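Uridine phosphorylase (Phytophthora capsici LT1534, PDB 6KD3) catalyses the reversible phosphorolysis of uridine to uracil and ribose 1-phosphate. Local coordinates at residues P150-T156 and V267-T271. Residues are numbered along the deposited sequence; the frame is centred on the assembly and turned at random.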
ATOM      1  N   PRO A 150       5.720   2.663  25.783  1.00 25.36           N
ATOM      2  CA  PRO A 150       6.243   1.916  24.633  1.00 24.08           C
ATOM      3  C   PRO A 150       6.476   0.467  24.992  1.00 24.04           C
ATOM      4  O   PRO A 150       6.727   0.127  26.151  1.00 26.53           O
ATOM      5  CB  PRO A 150       7.561   2.627  24.296  1.00 25.54           C
ATOM      6  CG  PRO A 150       7.366   4.020  24.799  1.00 29.45           C
ATOM      7  CD  PRO A 150       6.522   3.869  26.059  1.00 20.36           C
ATOM      8  N   GLY A 151       6.351  -0.391  23.983  1.00 32.15           N
ATOM      9  CA  GLY A 151       6.663  -1.799  24.122  1.00 26.77           C
ATOM     10  C   GLY A 151       5.503  -2.709  24.463  1.00 25.61           C
ATOM     11  O   GLY A 151       5.755  -3.886  24.745  1.00 22.69           O
ATOM     12  N   THR A 152       4.244  -2.222  24.418  1.00 22.87           N
ATOM     13  CA  THR A 152       3.073  -3.017  24.799  1.00 19.69           C
ATOM     14  C   THR A 152       2.300  -3.495  23.570  1.00 21.77           C
ATOM     15  O   THR A 152       2.004  -2.710  22.665  1.00 20.57           O
ATOM     16  CB  THR A 152       2.140  -2.214  25.714  1.00 16.24           C
ATOM     17  OG1 THR A 152       2.898  -1.566  26.742  1.00 22.51           O
ATOM     18  CG2 THR A 152       1.153  -3.117  26.377  1.00 18.34           C
ATOM     19  N   VAL A 153       1.937  -4.786  23.563  1.00 23.18           N
ATOM     20  CA  VAL A 153       1.467  -5.484  22.360  1.00 16.25           C
ATOM     21  C   VAL A 153      -0.052  -5.436  22.179  1.00 15.92           C
ATOM     22  O   VAL A 153      -0.715  -6.473  22.070  1.00 14.16           O
ATOM     23  CB  VAL A 153       1.969  -6.940  22.399  1.00 12.14           C
ATOM     24  CG1 VAL A 153       1.761  -7.642  21.054  1.00 18.73           C
ATOM     25  CG2 VAL A 153       3.456  -6.992  22.914  1.00 14.41           C
ATOM     26  N   VAL A 154      -0.617  -4.239  22.095  1.00 19.92           N
ATOM     27  CA  VAL A 154      -2.072  -4.087  22.059  1.00 18.10           C
ATOM     28  C   VAL A 154      -2.754  -4.982  21.024  1.00 19.41           C
ATOM     29  O   VAL A 154      -2.893  -4.593  19.862  1.00 27.87           O
ATOM     30  CB  VAL A 154      -2.440  -2.620  21.785  1.00 17.57           C
ATOM     31  CG1 VAL A 154      -3.962  -2.480  21.603  1.00 19.24           C
ATOM     32  CG2 VAL A 154      -1.927  -1.750  22.891  1.00 19.37           C
ATOM     33  N   ILE A 155      -3.205  -6.176  21.420  1.00 15.16           N
ATOM     34  CA  ILE A 155      -3.998  -6.977  20.491  1.00 18.70           C
ATOM     35  C   ILE A 155      -5.337  -6.261  20.197  1.00 20.97           C
ATOM     36  O   ILE A 155      -5.805  -5.414  20.970  1.00 22.62           O
ATOM     37  CB  ILE A 155      -4.205  -8.403  21.037  1.00 17.65           C
ATOM     38  CG1 ILE A 155      -2.857  -9.040  21.327  1.00 16.15           C
ATOM     39  CG2 ILE A 155      -4.918  -9.323  20.013  1.00 24.53           C
ATOM     40  CD1 ILE A 155      -2.853  -9.859  22.618  1.00 19.71           C
ATOM     41  N   THR A 156      -5.932  -6.566  19.041  1.00 20.81           N
ATOM     42  CA  THR A 156      -7.088  -5.818  18.552  1.00 20.99           C
ATOM     43  C   THR A 156      -8.381  -6.515  18.954  1.00 22.24           C
ATOM     44  O   THR A 156      -8.508  -7.742  18.842  1.00 23.98           O
ATOM     45  CB  THR A 156      -7.076  -5.654  17.017  1.00 19.54           C
ATOM     46  OG1 THR A 156      -5.804  -5.180  16.543  1.00 16.97           O
ATOM     47  CG2 THR A 156      -8.152  -4.661  16.565  1.00 14.06           C
ATOM     48  N   VAL A 267      -4.791  -9.109  14.980  1.00 20.10           N
ATOM     49  CA  VAL A 267      -3.709  -8.154  14.778  1.00 17.88           C
ATOM     50  C   VAL A 267      -2.824  -8.112  16.029  1.00 26.48           C
ATOM     51  O   VAL A 267      -3.334  -8.007  17.154  1.00 21.67           O
ATOM     52  CB  VAL A 267      -4.287  -6.766  14.474  1.00 17.14           C
ATOM     53  CG1 VAL A 267      -3.176  -5.743  14.203  1.00 24.61           C
ATOM     54  CG2 VAL A 267      -5.252  -6.870  13.308  1.00 31.18           C
ATOM     55  N   VAL A 268      -1.497  -8.154  15.828  1.00 20.99           N
ATOM     56  CA  VAL A 268      -0.513  -8.246  16.912  1.00 18.03           C
ATOM     57  C   VAL A 268       0.553  -7.169  16.701  1.00 25.84           C
ATOM     58  O   VAL A 268       1.499  -7.375  15.934  1.00 22.97           O
ATOM     59  CB  VAL A 268       0.124  -9.633  16.984  1.00 18.26           C
ATOM     60  CG1 VAL A 268       1.028  -9.733  18.183  1.00 21.19           C
ATOM     61  CG2 VAL A 268      -0.934 -10.704  17.061  1.00 24.41           C
ATOM     62  N   CYS A 269       0.441  -6.036  17.415  1.00 22.27           N
ATOM     63  CA  CYS A 269       1.122  -4.807  16.987  1.00 21.06           C
ATOM     64  C   CYS A 269       1.743  -4.074  18.166  1.00 20.15           C
ATOM     65  O   CYS A 269       1.080  -3.259  18.815  1.00 22.30           O
ATOM     66  CB  CYS A 269       0.165  -3.890  16.242  1.00 19.67           C
ATOM     67  SG  CYS A 269       0.014  -4.359  14.533  1.00 21.73           S
ATOM     68  N   VAL A 270       3.031  -4.331  18.394  1.00 16.73           N
ATOM     69  CA  VAL A 270       3.834  -3.552  19.321  1.00 15.79           C
ATOM     70  C   VAL A 270       3.500  -2.081  19.089  1.00 20.48           C
ATOM     71  O   VAL A 270       3.363  -1.648  17.938  1.00 28.29           O
ATOM     72  CB  VAL A 270       5.329  -3.873  19.128  1.00 12.87           C
ATOM     73  CG1 VAL A 270       5.814  -3.366  17.826  1.00 21.18           C
ATOM     74  CG2 VAL A 270       6.158  -3.320  20.265  1.00 20.32           C
ATOM     75  N   THR A 271       3.263  -1.316  20.164  1.00 19.90           N
ATOM     76  CA  THR A 271       3.062   0.128  20.034  1.00 17.94           C
ATOM     77  C   THR A 271       4.382   0.830  20.278  1.00 18.43           C
ATOM     78  O   THR A 271       5.086   0.519  21.245  1.00 16.88           O
ATOM     79  CB  THR A 271       2.019   0.681  21.002  1.00 21.67           C
ATOM     80  OG1 THR A 271       2.253   0.166  22.328  1.00 24.07           O
ATOM     81  CG2 THR A 271       0.615   0.352  20.519  1.00 19.37           C
TER
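V153 lays its CG1 methyl obliquely across CG1 of V268, 3.6 Å away, joining the loop that precedes strand 159-160 to strand 265-269, within this chain an outermost strand of the four-stranded parallel sheet in this phosphorylase-superfamily fold. The two segments run roughly antiparallel, their end-to-end directions 161° apart. In both valines CG1 stands anti to the backbone N (chi1 -168° in V153), which brings these two methyls together. V268 also touches I138 of the neighbouring strand 136-141, so this one side chain meets both the loop and the next strand.

V153 is the centre of an inverse gamma turn, closed by a weak bond from V154 N to T152 O. That same carbonyl is gripped from across the contact by two donors of T271, its hydroxyl and its backbone N-H. The hydroxyl OG1 of T271 donates to T152 O at 2.9 Å, in the carbonyl plane and on a lone pair, whereas T271 N reaches T152 O at 3.1 Å from above the plane. T271 places OG1 between its own backbone N and carbonyl carbon (chi1 47°), on the side facing the turn. Its methyl meets V154 CG2, and both side chains reach N246 of strand 244-248, tying in the second parallel sheet. The hydroxyl of T152 turns back to E149 O instead.

Toward the other end, I155 CG2 rests on the carbonyl oxygen of V267, with T156 packed beside V267. The P150 end of the segment is held by G151 N, whose N-H points almost straight at T271 O, 3.2 Å away.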